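Local coordinates for uncharacterized protein (Eubacterium siraeum, PDB 4OBM) that is of unknown function but belongs to the LytR-CpsA-Psr family of cell envelope-related proteins and may be a transcription regulator, at residues Asn114-Pro120 and Lys138-Thr144; Cys166-Thr171 and Asp229-Pro233. One frame throughout, in Å; residues are numbered along the deposited sequence.

In the fold
Contact 1 comes first along the chain and closes before contact 2 opens. Their centres lie about 17 Å apart, and their nearest atoms are about 5 Å apart without touching. Helix 164-181 ties them together. Its early turns, at 166-171, pack on 229-233 in contact 2. Further along, the same helix meets T115 and L117 of contact 1. Contact 1 is a small two-stranded antiparallel sheet about 20 Å from the centre of the chain. Contact 2 sits nearer the centre, about 9 Å away, where the helix meets the outermost strand 228-230 of the six-stranded mixed sheet and the loop after it. The helix thus links the peripheral ribbon to the edge of the main sheet.

Contact 1: residues Asn114-Pro120 and Lys138-Thr144; sequences NTTLTVP and KGTQIFT
T115-V119 and G139-F143 run antiparallel, with hydrogen-bonded pairs T115-F143, L117-Q141 and V119-G139 and non-hydrogen-bonded pairs T116-I142 and T118-T140. Each hydrogen-bonded pair makes two backbone bonds. The side chains of L117, V119 and F143 share one face. L117 CD1 lies over one face of the F143 ring, 4.0 Å from its centroid and 18° off the ring normal, as a CH-pi contact. V119 CG2 comes to the edge of the same ring, 3.7 Å from F143 CZ. With CG beside its own backbone N and anti to the carbonyl carbon (chi1 -79°), the F143 ring reaches over to the partner strand and crosses the L117 and V119 side chains at about a right angle. On this face too, the Q141 chain is extended beyond CG, and its NE2 donates to G139 O at 2.8 Å. G139 O also accepts from V119 N at 3.0 Å. The two donors reach it from opposite faces of the carbonyl plane. Q141 NE2 also bonds K137 O, which helps to fix the amide.

The two strands form a small antiparallel sheet of their own in this LytR-CpsA-Psr family protein. The chain turns a corner at T140, between strand 132-139 and strand 141-143. Helices 145-152 and 164-181 pack against the L117 face, and Y151 meets the F143 ring.

On the other face, T118 OG1 and T140 OG1 are hydrogen-bonded at 2.7 Å. Beside them T116 CG2 touches T140 CG2 at 3.7 Å. At the far end, N114 CB rests 3.3 Å from F143 O.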
loop_
_atom_site.group_PDB
_atom_site.type_symbol
_atom_site.label_atom_id
_atom_site.label_comp_id
_atom_site.label_asym_id
_atom_site.label_seq_id
_atom_site.Cartn_x
_atom_site.Cartn_y
_atom_site.Cartn_z
ATOM N N ASN A 114 -11.450 -5.784 -12.075
ATOM C CA ASN A 114 -11.323 -7.058 -11.370
ATOM C C ASN A 114 -9.872 -7.543 -11.286
ATOM O O ASN A 114 -9.052 -7.179 -12.119
ATOM C CB ASN A 114 -12.130 -8.117 -12.094
ATOM C CG ASN A 114 -13.606 -7.849 -12.231
ATOM O OD1 ASN A 114 -14.250 -7.252 -11.360
ATOM N ND2 ASN A 114 -14.182 -8.344 -13.314
ATOM N N THR A 115 -9.569 -8.411 -10.310
ATOM C CA THR A 115 -8.235 -8.998 -10.182
ATOM C C THR A 115 -8.350 -10.531 -10.213
ATOM O O THR A 115 -9.258 -11.105 -9.596
ATOM C CB THR A 115 -7.519 -8.484 -8.914
ATOM O OG1 THR A 115 -7.626 -7.063 -8.854
ATOM C CG2 THR A 115 -6.047 -8.851 -8.889
ATOM N N THR A 116 -7.433 -11.180 -10.939
ATOM C CA THR A 116 -7.349 -12.635 -11.050
ATOM C C THR A 116 -6.313 -13.127 -10.023
ATOM O O THR A 116 -5.153 -12.724 -10.075
ATOM C CB THR A 116 -7.044 -13.044 -12.490
ATOM O OG1 THR A 116 -8.195 -12.759 -13.278
ATOM C CG2 THR A 116 -6.700 -14.507 -12.620
ATOM N N LEU A 117 -6.752 -13.959 -9.073
ATOM C CA LEU A 117 -5.897 -14.465 -7.987
ATOM C C LEU A 117 -5.982 -15.966 -7.848
ATOM O O LEU A 117 -7.062 -16.545 -8.006
ATOM C CB LEU A 117 -6.278 -13.825 -6.630
ATOM C CG LEU A 117 -6.444 -12.301 -6.583
ATOM C CD1 LEU A 117 -7.297 -11.883 -5.397
ATOM C CD2 LEU A 117 -5.091 -11.603 -6.583
ATOM N N THR A 118 -4.852 -16.584 -7.479
ATOM C CA THR A 118 -4.777 -18.018 -7.214
ATOM C C THR A 118 -4.940 -18.231 -5.705
ATOM O O THR A 118 -4.048 -17.882 -4.930
ATOM C CB THR A 118 -3.472 -18.620 -7.768
ATOM O OG1 THR A 118 -3.431 -18.395 -9.174
ATOM C CG2 THR A 118 -3.358 -20.124 -7.496
ATOM N N VAL A 119 -6.086 -18.801 -5.300
ATOM C CA VAL A 119 -6.369 -19.148 -3.905
ATOM C C VAL A 119 -5.680 -20.519 -3.644
ATOM O O VAL A 119 -5.988 -21.498 -4.340
ATOM C CB VAL A 119 -7.888 -19.123 -3.584
ATOM C CG1 VAL A 119 -8.151 -19.495 -2.129
ATOM C CG2 VAL A 119 -8.484 -17.746 -3.885
ATOM N N PRO A 120 -4.670 -20.564 -2.727
ATOM C CA PRO A 120 -3.904 -21.814 -2.518
ATOM C C PRO A 120 -4.730 -22.987 -1.984
ATOM O O PRO A 120 -4.479 -24.124 -2.394
ATOM C CB PRO A 120 -2.804 -21.411 -1.523
ATOM C CG PRO A 120 -3.320 -20.181 -0.853
ATOM C CD PRO A 120 -4.142 -19.464 -1.889
ATOM N N LYS A 138 -10.787 -22.684 -3.784
ATOM C CA LYS A 138 -9.406 -22.845 -4.226
ATOM C C LYS A 138 -9.358 -22.621 -5.740
ATOM O O LYS A 138 -10.352 -22.905 -6.425
ATOM C CB LYS A 138 -8.929 -24.274 -3.849
ATOM C CG LYS A 138 -7.495 -24.622 -4.264
ATOM C CD LYS A 138 -7.122 -26.065 -3.960
ATOM C CE LYS A 138 -5.773 -26.356 -4.574
ATOM N NZ LYS A 138 -5.218 -27.657 -4.130
ATOM N N GLY A 139 -8.222 -22.130 -6.240
ATOM C CA GLY A 139 -8.007 -21.946 -7.672
ATOM C C GLY A 139 -7.825 -20.529 -8.162
ATOM O O GLY A 139 -8.037 -19.566 -7.418
ATOM N N THR A 140 -7.422 -20.406 -9.442
ATOM C CA THR A 140 -7.201 -19.141 -10.137
ATOM C C THR A 140 -8.580 -18.642 -10.556
ATOM O O THR A 140 -9.297 -19.329 -11.276
ATOM C CB THR A 140 -6.186 -19.322 -11.276
ATOM O OG1 THR A 140 -5.034 -19.936 -10.731
ATOM C CG2 THR A 140 -5.763 -18.010 -11.889
ATOM N N GLN A 141 -8.981 -17.496 -10.017
ATOM C CA GLN A 141 -10.332 -16.968 -10.187
ATOM C C GLN A 141 -10.364 -15.457 -10.373
ATOM O O GLN A 141 -9.468 -14.767 -9.882
ATOM C CB GLN A 141 -11.178 -17.321 -8.942
ATOM C CG GLN A 141 -11.375 -18.809 -8.665
ATOM C CD GLN A 141 -11.680 -19.053 -7.208
ATOM O OE1 GLN A 141 -12.839 -19.171 -6.807
ATOM N NE2 GLN A 141 -10.647 -19.123 -6.382
ATOM N N ILE A 142 -11.451 -14.943 -11.005
ATOM C CA ILE A 142 -11.675 -13.520 -11.284
ATOM C C ILE A 142 -12.463 -12.934 -10.142
ATOM O O ILE A 142 -13.624 -13.296 -9.950
ATOM C CB ILE A 142 -12.369 -13.266 -12.666
ATOM C CG1 ILE A 142 -11.545 -13.857 -13.839
ATOM C CG2 ILE A 142 -12.604 -11.755 -12.884
ATOM C CD1 ILE A 142 -12.372 -14.284 -15.075
ATOM N N PHE A 143 -11.846 -12.017 -9.392
ATOM C CA PHE A 143 -12.479 -11.428 -8.215
ATOM C C PHE A 143 -13.125 -10.082 -8.505
ATOM O O PHE A 143 -12.439 -9.161 -8.935
ATOM C CB PHE A 143 -11.454 -11.270 -7.072
ATOM C CG PHE A 143 -11.146 -12.524 -6.285
ATOM C CD1 PHE A 143 -10.367 -13.541 -6.836
ATOM C CD2 PHE A 143 -11.587 -12.666 -4.972
ATOM C CE1 PHE A 143 -10.089 -14.703 -6.110
ATOM C CE2 PHE A 143 -11.296 -13.829 -4.240
ATOM C CZ PHE A 143 -10.556 -14.841 -4.819
ATOM N N THR A 144 -14.436 -9.955 -8.215
ATOM C CA THR A 144 -15.145 -8.683 -8.337
ATOM C C THR A 144 -14.857 -7.880 -7.052
ATOM O O THR A 144 -14.276 -8.432 -6.119
ATOM C CB THR A 144 -16.638 -8.869 -8.629
ATOM O OG1 THR A 144 -17.219 -9.703 -7.639
ATOM C CG2 THR A 144 -16.910 -9.402 -10.037
#

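Contact 2: residues Cys166-Thr171 and Asp229-Pro233; sequences CKLNAT and DFYIP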
loop_
_atom_site.group_PDB
_atom_site.type_symbol
_atom_site.label_atom_id
_atom_site.label_comp_id
_atom_site.label_asym_id
_atom_site.label_seq_id
_atom_site.Cartn_x
_atom_site.Cartn_y
_atom_site.Cartn_z
ATOM N N CYS A 166 -0.862 -9.856 6.157
ATOM C CA CYS A 166 0.026 -8.854 5.557
ATOM C C CYS A 166 0.540 -9.349 4.212
ATOM O O CYS A 166 0.575 -8.583 3.252
ATOM C CB CYS A 166 1.184 -8.535 6.500
ATOM S SG CYS A 166 0.693 -7.656 7.999
ATOM N N LYS A 167 0.978 -10.623 4.174
ATOM C CA LYS A 167 1.505 -11.317 3.005
ATOM C C LYS A 167 0.423 -11.415 1.937
ATOM O O LYS A 167 0.696 -11.138 0.777
ATOM C CB LYS A 167 2.043 -12.710 3.393
ATOM C CG LYS A 167 3.360 -12.643 4.132
ATOM C CD LYS A 167 3.690 -13.911 4.897
ATOM C CE LYS A 167 5.038 -13.783 5.576
ATOM N NZ LYS A 167 5.517 -15.085 6.118
ATOM N N LEU A 168 -0.814 -11.747 2.342
ATOM C CA LEU A 168 -1.966 -11.855 1.446
ATOM C C LEU A 168 -2.305 -10.482 0.888
ATOM O O LEU A 168 -2.432 -10.334 -0.327
ATOM C CB LEU A 168 -3.176 -12.471 2.210
ATOM C CG LEU A 168 -4.402 -12.975 1.427
ATOM C CD1 LEU A 168 -5.429 -11.877 1.198
ATOM C CD2 LEU A 168 -4.013 -13.783 0.172
ATOM N N ASN A 169 -2.403 -9.461 1.771
ATOM C CA ASN A 169 -2.701 -8.107 1.350
ATOM C C ASN A 169 -1.622 -7.572 0.393
ATOM O O ASN A 169 -1.973 -7.041 -0.669
ATOM C CB ASN A 169 -2.886 -7.207 2.566
ATOM C CG ASN A 169 -4.298 -7.204 3.110
ATOM O OD1 ASN A 169 -4.949 -6.167 3.154
ATOM N ND2 ASN A 169 -4.838 -8.367 3.476
ATOM N N ALA A 170 -0.319 -7.768 0.717
ATOM C CA ALA A 170 0.777 -7.317 -0.157
ATOM C C ALA A 170 0.643 -7.882 -1.589
ATOM O O ALA A 170 0.676 -7.126 -2.558
ATOM C CB ALA A 170 2.124 -7.711 0.441
ATOM N N THR A 171 0.429 -9.200 -1.688
ATOM C CA THR A 171 0.325 -10.003 -2.894
ATOM C C THR A 171 -0.917 -9.636 -3.706
ATOM O O THR A 171 -0.802 -9.408 -4.901
ATOM C CB THR A 171 0.304 -11.493 -2.469
ATOM O OG1 THR A 171 1.521 -11.793 -1.790
ATOM C CG2 THR A 171 0.130 -12.442 -3.638
ATOM N N ASP A 229 6.528 -4.679 -6.065
ATOM C CA ASP A 229 7.386 -5.386 -5.144
ATOM C C ASP A 229 6.838 -5.163 -3.751
ATOM O O ASP A 229 6.031 -4.261 -3.539
ATOM C CB ASP A 229 8.837 -4.898 -5.253
ATOM C CG ASP A 229 9.621 -5.599 -6.333
ATOM O OD1 ASP A 229 10.074 -6.740 -6.088
ATOM O OD2 ASP A 229 9.791 -5.007 -7.425
ATOM N N PHE A 230 7.248 -5.997 -2.805
ATOM C CA PHE A 230 6.839 -5.843 -1.426
ATOM C C PHE A 230 7.889 -6.398 -0.498
ATOM O O PHE A 230 8.616 -7.326 -0.850
ATOM C CB PHE A 230 5.448 -6.469 -1.141
ATOM C CG PHE A 230 5.341 -7.973 -1.174
ATOM C CD1 PHE A 230 5.711 -8.736 -0.072
ATOM C CD2 PHE A 230 4.778 -8.621 -2.264
ATOM C CE1 PHE A 230 5.587 -10.132 -0.090
ATOM C CE2 PHE A 230 4.655 -10.015 -2.288
ATOM C CZ PHE A 230 5.056 -10.764 -1.199
ATOM N N TYR A 231 7.955 -5.807 0.692
ATOM C CA TYR A 231 8.763 -6.225 1.825
ATOM C C TYR A 231 7.816 -6.409 3.025
ATOM O O TYR A 231 6.922 -5.581 3.235
ATOM C CB TYR A 231 9.895 -5.226 2.140
ATOM C CG TYR A 231 10.672 -5.664 3.359
ATOM C CD1 TYR A 231 11.538 -6.750 3.299
ATOM C CD2 TYR A 231 10.419 -5.102 4.607
ATOM C CE1 TYR A 231 12.159 -7.243 4.441
ATOM C CE2 TYR A 231 11.033 -5.590 5.758
ATOM C CZ TYR A 231 11.909 -6.656 5.667
ATOM O OH TYR A 231 12.544 -7.138 6.780
ATOM N N ILE A 232 8.009 -7.487 3.807
ATOM C CA ILE A 232 7.150 -7.725 4.968
ATOM C C ILE A 232 7.955 -7.485 6.264
ATOM O O ILE A 232 8.771 -8.316 6.654
ATOM C CB ILE A 232 6.437 -9.106 4.952
ATOM C CG1 ILE A 232 5.821 -9.445 3.560
ATOM C CG2 ILE A 232 5.417 -9.250 6.115
ATOM C CD1 ILE A 232 4.365 -8.965 3.282
ATOM N N PRO A 233 7.694 -6.353 6.952
ATOM C CA PRO A 233 8.358 -6.094 8.243
ATOM C C PRO A 233 8.058 -7.207 9.264
ATOM O O PRO A 233 6.893 -7.558 9.499
ATOM C CB PRO A 233 7.790 -4.729 8.670
ATOM C CG PRO A 233 7.205 -4.142 7.432
ATOM C CD PRO A 233 6.733 -5.282 6.615
#
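A170 points its methyl group at the F230 ring. A170 CB sits over one face of the ring, 3.9 Å from the centroid and 21° off the ring normal. This is a CH-pi contact. The methyl is offset toward the CG side, and A170 CB to F230 CG is 3.6 Å. F230 has its CG between the backbone N and the carbonyl carbon (chi1 70°), and this turns the ring face to the helix. T171 meets the other end of the ring obliquely, with OG1 3.6 Å from F230 CE2. T171 OG1 donates to K167 O at 2.8 Å. T171 N also bonds K167 O, from the opposite face of the carbonyl plane, so two bonds from one residue grip this oxygen.

I232 sends its CD1 methyl against the helix. I232 CD1 lies 3.7 Å from K167 CA and 3.8 Å from A170 CB, where it fits beside the backbone of the turn. Its CG2 branch faces C166 CB more loosely. The K167 side chain crosses I232 at about a right angle. Its CG touches CD1, and its NZ ammonium goes on to a salt bridge with D161. No hydrogen bond joins the two segments.

C166 and I232 both also pack on P57 of strand 52-58. D229 and Y231 pair by backbone bonds with that strand, while Y231 leans away onto helix 246-256. The 229-233 segment therefore lies between helix 164-181 and helix 246-256, at an edge of the mixed sheet.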